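Glycerate dehydrogenase (Bacillus sp. 5mfcol3.1, PDB 6P2I) probably reduces acyclic imino acids to amino acids with NADPH, as an imine reductase built on the D-2-hydroxyacid dehydrogenase fold. Local coordinates at residues 42-51 with 62-73; 242-253 with 266-276. All coordinates share one frame; numbering follows the deposited sequence. Where two conformers were deposited one is given.

Contact 1 (42-51 with 62-73); sequences LSSTDIAIVE and KISRLKYLITIT. With DAR (D-arginine), chain D.
Leu-69 and Ala-48 meet at the apolar centre, the CD1 methyl of Leu-69 lying 3.7 Å from Ala-48 CB. CG of Leu-69 stands anti to the backbone N (chi1 177°), which turns that methyl toward strand 47-50, where it also touches Val-50 CG1. Leu-66 CD1 reaches Ala-48 CB as well, while its CD2 lies against Leu-42 CD2, on helix 35-43. On the other face Ile-47 runs alongside Tyr-68, CG2 to ring CD2 3.9 Å. Parallel-strand bonds join the backbones, from Ala-48 N to Tyr-68 O through to Ile-72 N on Val-50 O.

Toward the ligand, Glu-51 CB and CG rest on Ile-72 CG2, and OE1 accepts a nearly straight bond (169°) from NH2 of the bound D-arginine, 2.9 Å; Thr-10 holds the same oxygen.

At the opposite end Arg-65, fully extended, grips Asp-46 side-on: NE to OD1 and NH2 to OD2, both 3.0 Å. Both oxygens lie close to the guanidinium plane, yet the nitrogens come in from above the carboxylate plane, the two planes being turned 52° apart. OD2 also accepts from Lys-2 N. Losing the carboxylate, as with an alanine here, is likely to leave the guanidinium without its countercharge and Lys-2 N without this acceptor.

The pair forms a beta-alpha-beta unit through helix 57-60; strand 2-5 flanks 47-50, and helix 280-298 packs over the Ile-49, Tyr-68 and Ile-70 face.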
loop_
_atom_site.group_PDB
_atom_site.type_symbol
_atom_site.label_atom_id
_atom_site.label_comp_id
_atom_site.label_asym_id
_atom_site.label_seq_id
_atom_site.Cartn_x
_atom_site.Cartn_y
_atom_site.Cartn_z
ATOM N N LEU A 42 34.644 -1.300 -22.724
ATOM C CA LEU A 42 33.758 -1.421 -23.875
ATOM C C LEU A 42 34.527 -1.804 -25.135
ATOM O O LEU A 42 33.999 -2.538 -25.978
ATOM C CB LEU A 42 32.993 -0.113 -24.085
ATOM C CG LEU A 42 31.935 0.140 -22.998
ATOM C CD1 LEU A 42 31.529 1.616 -22.961
ATOM C CD2 LEU A 42 30.705 -0.757 -23.173
ATOM N N SER A 43 35.761 -1.334 -25.275
ATOM C CA SER A 43 36.547 -1.618 -26.469
ATOM C C SER A 43 37.281 -2.953 -26.415
ATOM O O SER A 43 37.906 -3.339 -27.413
ATOM C CB SER A 43 37.564 -0.496 -26.707
ATOM O OG SER A 43 36.915 0.750 -26.875
ATOM N N SER A 44 37.216 -3.666 -25.292
ATOM C CA SER A 44 37.916 -4.933 -25.131
ATOM C C SER A 44 36.966 -6.122 -25.164
ATOM O O SER A 44 37.354 -7.235 -24.794
ATOM C CB SER A 44 38.720 -4.922 -23.831
ATOM O OG SER A 44 39.638 -3.837 -23.825
ATOM N N THR A 45 35.731 -5.912 -25.612
ATOM C CA THR A 45 34.701 -6.926 -25.524
ATOM C C THR A 45 33.863 -6.903 -26.795
ATOM O O THR A 45 33.848 -5.921 -27.543
ATOM C CB THR A 45 33.841 -6.705 -24.265
ATOM O OG1 THR A 45 33.095 -7.891 -23.967
ATOM C CG2 THR A 45 32.877 -5.525 -24.434
ATOM N N ASP A 46 33.171 -8.012 -27.041
ATOM C CA ASP A 46 32.261 -8.085 -28.171
ATOM C C ASP A 46 30.825 -7.795 -27.766
ATOM O O ASP A 46 30.114 -7.079 -28.481
ATOM C CB ASP A 46 32.358 -9.464 -28.820
ATOM C CG ASP A 46 33.773 -9.816 -29.193
ATOM O OD1 ASP A 46 34.338 -9.135 -30.080
ATOM O OD2 ASP A 46 34.336 -10.740 -28.564
ATOM N N ILE A 47 30.394 -8.324 -26.618
ATOM C CA ILE A 47 29.128 -7.976 -25.985
ATOM C C ILE A 47 29.447 -7.291 -24.667
ATOM O O ILE A 47 30.333 -7.739 -23.930
ATOM C CB ILE A 47 28.251 -9.222 -25.744
ATOM C CG1 ILE A 47 27.964 -9.941 -27.065
ATOM C CG2 ILE A 47 26.969 -8.840 -25.003
ATOM C CD1 ILE A 47 27.234 -11.268 -26.879
ATOM N N ALA A 48 28.756 -6.187 -24.385
ATOM C CA ALA A 48 28.897 -5.499 -23.109
ATOM C C ALA A 48 27.550 -5.459 -22.408
ATOM O O ALA A 48 26.508 -5.390 -23.059
ATOM C CB ALA A 48 29.417 -4.070 -23.279
ATOM N N ILE A 49 27.595 -5.496 -21.076
ATOM C CA ILE A 49 26.421 -5.343 -20.213
ATOM C C ILE A 49 26.690 -4.163 -19.291
ATOM O O ILE A 49 27.784 -4.050 -18.729
ATOM C CB ILE A 49 26.144 -6.607 -19.387
ATOM C CG1 ILE A 49 26.063 -7.841 -20.288
ATOM C CG2 ILE A 49 24.835 -6.424 -18.561
ATOM C CD1 ILE A 49 26.374 -9.134 -19.567
ATOM N N VAL A 50 25.704 -3.288 -19.124
ATOM C CA VAL A 50 25.913 -2.071 -18.354
ATOM C C VAL A 50 24.735 -1.864 -17.408
ATOM O O VAL A 50 23.586 -2.172 -17.750
ATOM C CB VAL A 50 26.115 -0.854 -19.282
ATOM C CG1 VAL A 50 24.867 -0.605 -20.139
ATOM C CG2 VAL A 50 26.490 0.380 -18.481
ATOM N N GLU A 51 25.029 -1.368 -16.206
ATOM C CA GLU A 51 23.991 -1.080 -15.211
ATOM C C GLU A 51 23.971 0.368 -14.751
ATOM O O GLU A 51 22.890 0.918 -14.484
ATOM C CB GLU A 51 24.156 -1.987 -13.982
ATOM C CG GLU A 51 23.124 -1.672 -12.885
ATOM C CD GLU A 51 22.999 -2.731 -11.814
ATOM O OE1 GLU A 51 22.296 -2.460 -10.812
ATOM O OE2 GLU A 51 23.577 -3.822 -11.960
ATOM N N LYS A 62 35.130 6.828 -29.484
ATOM C CA LYS A 62 36.425 6.259 -29.129
ATOM C C LYS A 62 36.388 4.747 -28.951
ATOM O O LYS A 62 37.432 4.139 -28.695
ATOM C CB LYS A 62 36.950 6.915 -27.850
ATOM C CG LYS A 62 37.229 8.410 -27.990
ATOM C CD LYS A 62 37.438 9.073 -26.636
ATOM C CE LYS A 62 37.666 10.569 -26.790
ATOM N NZ LYS A 62 37.682 11.272 -25.477
ATOM N N ILE A 63 35.225 4.130 -29.079
ATOM C CA ILE A 63 35.057 2.700 -28.858
ATOM C C ILE A 63 35.370 1.939 -30.140
ATOM O O ILE A 63 35.032 2.380 -31.244
ATOM C CB ILE A 63 33.626 2.406 -28.367
ATOM C CG1 ILE A 63 33.445 2.937 -26.945
ATOM C CG2 ILE A 63 33.309 0.906 -28.427
ATOM C CD1 ILE A 63 32.037 2.800 -26.409
ATOM N N SER A 64 36.026 0.792 -29.991
ATOM C CA SER A 64 36.215 -0.151 -31.079
ATOM C C SER A 64 35.771 -1.533 -30.616
ATOM O O SER A 64 35.448 -1.744 -29.443
ATOM C CB SER A 64 37.681 -0.173 -31.554
ATOM O OG SER A 64 38.538 -0.625 -30.520
ATOM N N ARG A 65 35.719 -2.460 -31.579
ATOM C CA ARG A 65 35.417 -3.879 -31.379
ATOM C C ARG A 65 33.974 -4.155 -30.970
ATOM O O ARG A 65 33.328 -5.034 -31.553
ATOM C CB ARG A 65 36.368 -4.495 -30.350
ATOM C CG ARG A 65 36.074 -5.954 -30.069
ATOM C CD ARG A 65 37.112 -6.576 -29.153
ATOM N NE ARG A 65 36.762 -7.946 -28.783
ATOM C CZ ARG A 65 37.518 -8.722 -28.013
ATOM N NH1 ARG A 65 38.663 -8.257 -27.528
ATOM N NH2 ARG A 65 37.134 -9.960 -27.727
ATOM N N LEU A 66 33.466 -3.417 -29.981
ATOM C CA LEU A 66 32.134 -3.663 -29.425
ATOM C C LEU A 66 31.069 -3.766 -30.513
ATOM O O LEU A 66 30.984 -2.911 -31.394
ATOM C CB LEU A 66 31.773 -2.533 -28.454
ATOM C CG LEU A 66 30.405 -2.640 -27.773
ATOM C CD1 LEU A 66 30.375 -3.862 -26.871
ATOM C CD2 LEU A 66 30.111 -1.367 -27.001
ATOM N N LYS A 67 30.225 -4.802 -30.428
ATOM C CA LYS A 67 29.140 -4.964 -31.384
ATOM C C LYS A 67 27.755 -4.949 -30.760
ATOM O O LYS A 67 26.787 -4.662 -31.473
ATOM C CB LYS A 67 29.300 -6.272 -32.173
ATOM C CG LYS A 67 30.479 -6.279 -33.152
ATOM C CD LYS A 67 30.418 -5.088 -34.093
ATOM C CE LYS A 67 29.220 -5.196 -35.030
ATOM N NZ LYS A 67 29.014 -3.958 -35.834
ATOM N N TYR A 68 27.629 -5.229 -29.463
ATOM C CA TYR A 68 26.323 -5.429 -28.838
ATOM C C TYR A 68 26.388 -4.975 -27.390
ATOM O O TYR A 68 27.253 -5.433 -26.630
ATOM C CB TYR A 68 25.907 -6.896 -28.927
ATOM C CG TYR A 68 24.498 -7.212 -28.434
ATOM C CD1 TYR A 68 23.433 -6.327 -28.626
ATOM C CD2 TYR A 68 24.238 -8.414 -27.799
ATOM C CE1 TYR A 68 22.135 -6.654 -28.168
ATOM C CE2 TYR A 68 22.977 -8.743 -27.360
ATOM C CZ TYR A 68 21.933 -7.873 -27.543
ATOM O OH TYR A 68 20.688 -8.256 -27.079
ATOM N N LEU A 69 25.489 -4.064 -27.024
ATOM C CA LEU A 69 25.384 -3.537 -25.671
ATOM C C LEU A 69 24.024 -3.903 -25.109
ATOM O O LEU A 69 23.002 -3.673 -25.764
ATOM C CB LEU A 69 25.562 -2.020 -25.654
ATOM C CG LEU A 69 25.404 -1.326 -24.302
ATOM C CD1 LEU A 69 26.507 -1.754 -23.353
ATOM C CD2 LEU A 69 25.417 0.185 -24.475
ATOM N N ILE A 70 24.020 -4.467 -23.903
ATOM C CA ILE A 70 22.801 -4.807 -23.175
ATOM C C ILE A 70 22.748 -3.941 -21.928
ATOM O O ILE A 70 23.688 -3.961 -21.122
ATOM C CB ILE A 70 22.769 -6.293 -22.791
ATOM C CG1 ILE A 70 22.845 -7.177 -24.040
ATOM C CG2 ILE A 70 21.535 -6.599 -21.911
ATOM C CD1 ILE A 70 23.238 -8.607 -23.736
ATOM N N THR A 71 21.656 -3.188 -21.755
ATOM C CA THR A 71 21.405 -2.567 -20.463
ATOM C C THR A 71 20.713 -3.596 -19.589
ATOM O O THR A 71 19.792 -4.277 -20.050
ATOM C CB THR A 71 20.546 -1.299 -20.581
ATOM O OG1 THR A 71 19.236 -1.619 -21.085
ATOM C CG2 THR A 71 21.235 -0.266 -21.481
ATOM N N ILE A 72 21.209 -3.765 -18.358
ATOM C CA ILE A 72 20.539 -4.643 -17.411
ATOM C C ILE A 72 19.223 -4.026 -16.990
ATOM O O ILE A 72 18.347 -4.730 -16.489
ATOM C CB ILE A 72 21.433 -4.932 -16.186
ATOM C CG1 ILE A 72 20.998 -6.236 -15.494
ATOM C CG2 ILE A 72 21.387 -3.773 -15.204
ATOM C CD1 ILE A 72 21.212 -7.473 -16.349
ATOM N N THR A 73 19.062 -2.730 -17.221
ATOM C CA THR A 73 17.882 -1.963 -16.852
ATOM C C THR A 73 16.849 -1.968 -17.971
ATOM O O THR A 73 17.153 -2.253 -19.131
ATOM C CB THR A 73 18.287 -0.523 -16.551
ATOM O OG1 THR A 73 18.984 0.009 -17.689
ATOM C CG2 THR A 73 19.196 -0.482 -15.341
HETATM N N DAR D . 15.911 2.308 -13.537
HETATM C CA DAR D . 15.149 1.063 -13.442
HETATM C CB DAR D . 15.660 0.174 -12.298
HETATM C CG DAR D . 17.109 -0.288 -12.481
HETATM C CD DAR D . 17.443 -1.475 -11.582
HETATM N NE DAR D . 18.767 -2.065 -11.773
HETATM C CZ DAR D . 18.903 -3.344 -12.137
HETATM N NH1 DAR D . 17.908 -3.974 -12.771
HETATM N NH2 DAR D . 20.028 -4.011 -11.879
HETATM C C DAR D . 15.129 0.345 -14.779
HETATM O O DAR D . 15.056 -0.897 -14.870
HETATM O OXT DAR D . 15.176 1.041 -15.792
HETATM O O HOH W 1 39.556 -2.690 -29.347
HETATM O O HOH W 2 40.275 -5.700 -28.097
HETATM O O HOH W 3 39.143 2.174 -27.725
HETATM O O HOH W 4 33.205 -7.720 -31.868
#

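Contact 2 (242-253 with 266-276). With NAP (NADP nicotinamide-adenine-dinucleotide phosphate), chain C.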
loop_
_atom_site.group_PDB
_atom_site.type_symbol
_atom_site.label_atom_id
_atom_site.label_comp_id
_atom_site.label_asym_id
_atom_site.label_seq_id
_atom_site.Cartn_x
_atom_site.Cartn_y
_atom_site.Cartn_z
ATOM N N LEU A 242 3.627 20.971 -3.198
ATOM C CA LEU A 242 3.531 20.220 -1.949
ATOM C C LEU A 242 3.710 21.122 -0.733
ATOM O O LEU A 242 2.963 21.003 0.246
ATOM C CB LEU A 242 4.560 19.092 -1.947
ATOM C CG LEU A 242 4.316 17.984 -2.975
ATOM C CD1 LEU A 242 5.631 17.334 -3.372
ATOM C CD2 LEU A 242 3.369 16.929 -2.424
ATOM N N LYS A 243 4.689 22.033 -0.775
ATOM C CA LYS A 243 4.906 22.947 0.345
ATOM C C LYS A 243 3.649 23.749 0.659
ATOM O O LYS A 243 3.350 24.017 1.829
ATOM C CB LYS A 243 6.070 23.895 0.041
ATOM C CG LYS A 243 6.424 24.847 1.184
ATOM C CD LYS A 243 6.884 24.074 2.414
ATOM C CE LYS A 243 7.000 24.966 3.638
ATOM N NZ LYS A 243 7.944 24.378 4.633
ATOM N N GLN A 244 2.906 24.145 -0.371
ATOM C CA GLN A 244 1.693 24.934 -0.208
ATOM C C GLN A 244 0.453 24.066 -0.043
ATOM O O GLN A 244 -0.664 24.594 -0.067
ATOM C CB GLN A 244 1.519 25.878 -1.400
ATOM C CG GLN A 244 2.638 26.905 -1.528
ATOM C CD GLN A 244 2.548 27.725 -2.801
ATOM O OE1 GLN A 244 1.458 28.000 -3.305
ATOM N NE2 GLN A 244 3.701 28.122 -3.329
ATOM N N ASN A 245 0.631 22.755 0.117
ATOM C CA ASN A 245 -0.468 21.813 0.339
ATOM C C ASN A 245 -1.543 21.948 -0.737
ATOM O O ASN A 245 -2.742 21.866 -0.464
ATOM C CB ASN A 245 -1.061 21.981 1.742
ATOM C CG ASN A 245 -0.030 21.761 2.845
ATOM O OD1 ASN A 245 0.312 22.683 3.586
ATOM N ND2 ASN A 245 0.468 20.533 2.953
ATOM N N ARG A 246 -1.106 22.162 -1.980
ATOM C CA ARG A 246 -2.035 22.279 -3.098
ATOM C C ARG A 246 -2.496 20.925 -3.630
ATOM O O ARG A 246 -3.453 20.883 -4.415
ATOM C CB ARG A 246 -1.402 23.102 -4.227
ATOM C CG ARG A 246 -1.355 24.602 -3.941
ATOM C CD ARG A 246 -2.718 25.239 -4.181
ATOM N NE ARG A 246 -3.078 25.268 -5.599
ATOM C CZ ARG A 246 -4.153 24.676 -6.116
ATOM N NH1 ARG A 246 -4.395 24.760 -7.419
ATOM N NH2 ARG A 246 -4.985 23.991 -5.337
ATOM N N ILE A 247 -1.842 19.829 -3.235
ATOM C CA ILE A 247 -2.332 18.467 -3.430
ATOM C C ILE A 247 -2.178 17.717 -2.111
ATOM O O ILE A 247 -1.650 18.251 -1.138
ATOM C CB ILE A 247 -1.601 17.719 -4.570
ATOM C CG1 ILE A 247 -0.118 17.546 -4.252
ATOM C CG2 ILE A 247 -1.803 18.437 -5.883
ATOM C CD1 ILE A 247 0.587 16.563 -5.177
ATOM N N ARG A 248 -2.642 16.464 -2.085
ATOM C CA ARG A 248 -2.580 15.694 -0.845
ATOM C C ARG A 248 -1.155 15.246 -0.534
ATOM O O ARG A 248 -0.704 15.339 0.615
ATOM C CB ARG A 248 -3.509 14.484 -0.912
ATOM C CG ARG A 248 -3.343 13.549 0.279
ATOM C CD ARG A 248 -4.342 12.417 0.220
ATOM N NE ARG A 248 -5.705 12.933 0.266
ATOM C CZ ARG A 248 -6.738 12.373 -0.355
ATOM N NH1 ARG A 248 -6.561 11.272 -1.077
ATOM N NH2 ARG A 248 -7.943 12.918 -0.262
ATOM N N GLY A 249 -0.445 14.733 -1.528
ATOM C CA GLY A 249 0.925 14.302 -1.301
ATOM C C GLY A 249 1.506 13.649 -2.534
ATOM O O GLY A 249 0.857 13.538 -3.578
ATOM N N ALA A 250 2.762 13.220 -2.400
ATOM C CA ALA A 250 3.457 12.571 -3.497
ATOM C C ALA A 250 4.256 11.384 -2.979
ATOM O O ALA A 250 4.801 11.420 -1.873
ATOM C CB ALA A 250 4.397 13.540 -4.225
ATOM N N GLY A 251 4.320 10.337 -3.792
ATOM C CA GLY A 251 5.164 9.197 -3.500
ATOM C C GLY A 251 6.216 9.107 -4.583
ATOM O O GLY A 251 5.875 8.931 -5.761
ATOM N N LEU A 252 7.488 9.248 -4.221
ATOM C CA LEU A 252 8.541 9.444 -5.212
ATOM C C LEU A 252 9.664 8.436 -5.011
ATOM O O LEU A 252 10.327 8.439 -3.967
ATOM C CB LEU A 252 9.083 10.872 -5.132
ATOM C CG LEU A 252 8.021 11.976 -5.158
ATOM C CD1 LEU A 252 8.664 13.321 -4.882
ATOM C CD2 LEU A 252 7.271 11.986 -6.501
ATOM N N ASP A 253 9.903 7.616 -6.033
ATOM C CA ASP A 253 10.976 6.632 -6.031
ATOM C C ASP A 253 12.260 7.189 -6.630
ATOM O O ASP A 253 13.267 6.482 -6.656
ATOM C CB ASP A 253 10.536 5.368 -6.791
ATOM C CG ASP A 253 11.465 4.160 -6.557
ATOM O OD1 ASP A 253 11.763 3.833 -5.396
ATOM O OD2 ASP A 253 11.900 3.540 -7.547
ATOM N N LEU A 266 9.676 17.815 3.411
ATOM C CA LEU A 266 8.218 17.824 3.345
ATOM C C LEU A 266 7.610 16.662 4.120
ATOM O O LEU A 266 8.099 15.530 4.063
ATOM C CB LEU A 266 7.748 17.747 1.895
ATOM C CG LEU A 266 8.108 18.892 0.957
ATOM C CD1 LEU A 266 7.798 18.477 -0.478
ATOM C CD2 LEU A 266 7.343 20.136 1.340
ATOM N N ASN A 267 6.510 16.948 4.811
ATOM C CA ASN A 267 5.770 15.946 5.567
ATOM C C ASN A 267 4.602 15.356 4.789
ATOM O O ASN A 267 3.767 14.660 5.378
ATOM C CB ASN A 267 5.258 16.542 6.878
ATOM C CG ASN A 267 4.307 17.720 6.665
ATOM O OD1 ASN A 267 3.914 18.034 5.539
ATOM N ND2 ASN A 267 3.938 18.380 7.759
ATOM N N ASN A 268 4.502 15.642 3.493
ATOM C CA ASN A 268 3.461 15.050 2.665
ATOM C C ASN A 268 4.062 14.349 1.456
ATOM O O ASN A 268 3.416 14.234 0.411
ATOM C CB ASN A 268 2.425 16.095 2.237
ATOM C CG ASN A 268 3.045 17.323 1.575
ATOM O OD1 ASN A 268 4.264 17.420 1.417
ATOM N ND2 ASN A 268 2.197 18.263 1.174
ATOM N N VAL A 269 5.304 13.879 1.578
ATOM C CA VAL A 269 5.892 13.007 0.572
ATOM C C VAL A 269 6.326 11.719 1.255
ATOM O O VAL A 269 6.663 11.700 2.444
ATOM C CB VAL A 269 7.089 13.656 -0.169
ATOM C CG1 VAL A 269 6.652 14.945 -0.850
ATOM C CG2 VAL A 269 8.248 13.903 0.788
ATOM N N VAL A 270 6.289 10.639 0.493
ATOM C CA VAL A 270 6.885 9.368 0.868
ATOM C C VAL A 270 7.953 9.068 -0.172
ATOM O O VAL A 270 7.671 9.087 -1.375
ATOM C CB VAL A 270 5.830 8.249 0.933
ATOM C CG1 VAL A 270 6.466 6.900 1.211
ATOM C CG2 VAL A 270 4.782 8.592 2.002
ATOM N N LEU A 271 9.177 8.833 0.287
ATOM C CA LEU A 271 10.322 8.651 -0.598
ATOM C C LEU A 271 10.847 7.228 -0.503
ATOM O O LEU A 271 10.959 6.676 0.594
ATOM C CB LEU A 271 11.435 9.625 -0.223
ATOM C CG LEU A 271 11.006 11.084 -0.193
ATOM C CD1 LEU A 271 12.127 11.945 0.359
ATOM C CD2 LEU A 271 10.604 11.538 -1.596
ATOM N N THR A 272 11.171 6.637 -1.651
ATOM C CA THR A 272 11.896 5.378 -1.655
ATOM C C THR A 272 13.146 5.512 -2.522
ATOM O O THR A 272 13.146 6.248 -3.515
ATOM C CB THR A 272 11.002 4.214 -2.126
ATOM O OG1 THR A 272 10.359 4.530 -3.373
ATOM C CG2 THR A 272 9.892 3.946 -1.070
ATOM N N PRO A 273 14.239 4.843 -2.153
ATOM C CA PRO A 273 15.538 5.093 -2.830
ATOM C C PRO A 273 15.731 4.267 -4.098
ATOM O O PRO A 273 16.687 3.491 -4.231
ATOM C CB PRO A 273 16.551 4.721 -1.735
ATOM C CG PRO A 273 15.869 3.569 -1.000
ATOM C CD PRO A 273 14.373 3.945 -0.988
ATOM N N GLY A 274 14.825 4.444 -5.060
ATOM C CA GLY A 274 14.872 3.649 -6.275
ATOM C C GLY A 274 14.626 2.168 -6.065
ATOM O O GLY A 274 15.057 1.359 -6.884
ATOM N N SER A 275 13.947 1.787 -4.984
ATOM C CA SER A 275 13.788 0.383 -4.615
ATOM C C SER A 275 12.528 -0.262 -5.198
ATOM O O SER A 275 12.245 -1.424 -4.888
ATOM C CB SER A 275 13.786 0.249 -3.086
ATOM O OG SER A 275 12.807 1.124 -2.522
ATOM N N ALA A 276 11.783 0.457 -6.048
ATOM C CA ALA A 276 10.508 -0.044 -6.563
ATOM C C ALA A 276 10.646 -1.401 -7.237
ATOM O O ALA A 276 9.746 -2.250 -7.142
ATOM C CB ALA A 276 9.913 0.963 -7.547
HETATM P PA NAP C . 7.291 0.952 -22.066
HETATM O O1A NAP C . 8.251 1.379 -23.156
HETATM O O2A NAP C . 6.654 -0.405 -22.129
HETATM O O5B NAP C . 6.116 2.033 -22.007
HETATM C C5B NAP C . 6.384 3.426 -22.132
HETATM C C4B NAP C . 5.041 4.135 -22.256
HETATM O O4B NAP C . 5.299 5.541 -22.284
HETATM C C3B NAP C . 4.321 3.797 -23.564
HETATM O O3B NAP C . 2.898 3.902 -23.359
HETATM C C2B NAP C . 4.743 4.909 -24.493
HETATM O O2B NAP C . 3.809 5.146 -25.535
HETATM C C1B NAP C . 4.748 6.057 -23.502
HETATM N N9A NAP C . 5.511 7.204 -24.018
HETATM C C8A NAP C . 6.764 7.191 -24.515
HETATM N N7A NAP C . 7.123 8.436 -24.915
HETATM C C5A NAP C . 6.070 9.243 -24.686
HETATM C C6A NAP C . 5.770 10.676 -24.873
HETATM N N6A NAP C . 6.694 11.508 -25.409
HETATM N N1A NAP C . 4.553 11.113 -24.489
HETATM C C2A NAP C . 3.621 10.295 -23.951
HETATM N N3A NAP C . 3.814 8.978 -23.746
HETATM C C4A NAP C . 5.009 8.422 -24.096
HETATM O O3 NAP C . 8.081 1.220 -20.683
HETATM P PN NAP C . 7.860 0.486 -19.269
HETATM O O1N NAP C . 8.442 -0.904 -19.308
HETATM O O2N NAP C . 6.420 0.643 -18.834
HETATM O O5D NAP C . 8.821 1.379 -18.342
HETATM C C5D NAP C . 8.576 2.782 -18.191
HETATM C C4D NAP C . 9.674 3.428 -17.358
HETATM O O4D NAP C . 9.627 2.905 -16.034
HETATM C C3D NAP C . 11.090 3.102 -17.813
HETATM O O3D NAP C . 11.524 3.928 -18.904
HETATM C C2D NAP C . 11.893 3.325 -16.540
HETATM O O2D NAP C . 12.438 4.651 -16.545
HETATM C C1D NAP C . 10.878 3.155 -15.407
HETATM N N1N NAP C . 11.256 2.033 -14.539
HETATM C C2N NAP C . 11.423 2.245 -13.222
HETATM C C3N NAP C . 11.799 1.211 -12.369
HETATM C C7N NAP C . 12.010 1.475 -10.899
HETATM O O7N NAP C . 12.631 0.663 -10.229
HETATM N N7N NAP C . 11.572 2.618 -10.351
HETATM C C4N NAP C . 12.003 -0.064 -12.905
HETATM C C5N NAP C . 11.834 -0.260 -14.277
HETATM C C6N NAP C . 11.450 0.814 -15.071
HETATM P P2B NAP C . 3.818 4.343 -26.936
HETATM O O1X NAP C . 5.227 4.492 -27.485
HETATM O O2X NAP C . 3.497 2.917 -26.580
HETATM O O3X NAP C . 2.725 5.014 -27.725
HETATM O O HOH W 5 -0.869 18.176 1.598
HETATM O O HOH W 6 3.677 20.642 3.855
HETATM O O HOH W 7 13.094 9.018 -3.663
#
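Leu-242, in the last turn of helix 235-243, sets CB 3.6 Å from Leu-266 CD1 and CD1 against Val-269 CG1, crossing both side chains at roughly a right angle. Its carbonyl O takes two donors from opposite faces of its plane: Asn-268 ND2 at 3.0 Å and Asn-245 N, the latter part of the Schellman motif that ends the helix. Asn-245 ND2 shares a water with Asn-268 ND2, and that water also donates to Ile-247 O. Asn-268 OD1, close to Leu-242 CB, is buried with no partner.

From Gly-249 the chain runs parallel to strand 269-271, at the edge of the NADP-binding Rossmann-type sheet. Ala-250 N bonds to Asn-268 O, and the ladder continues up to Thr-272 N on Leu-252 O. Leu-252 CB meets Leu-271 CD2 at 3.9 Å.

Asp-253 follows directly on the strand. With CG anti to the backbone N (chi1 -166°), its carboxylate reaches the loop 272-276: OD1 accepts from Thr-272 OG1 at 2.6 Å on the anti side, a hydroxyl also bonded to His-105, while OD2 takes the nicotinamide N7N at 3.0 Å and nearly straight, 168°. Ala-276 N adds weak bonds to both oxygens, and its O is held by Arg-115 of the second subunit.

Contact 1 closes well before contact 2 opens along the chain, and the two lie on opposite sides of its centre, about 37 Å between centres. They share no sheet: 42-51 with 62-73 pairs two inner strands of the five-stranded parallel sheet, whereas 242-253 with 266-276 pairs the last two strands of the seven-stranded nucleotide-binding sheet. Their nearest atoms are about 9 Å apart, without touching, where the bound ligands lie. Just past a strand of one sheet Glu-51 meets D-arginine, and just past a strand of the other Asp-253 meets the nicotinamide amide, consistent with an active site between two domains. Contact 2 also borders the second subunit.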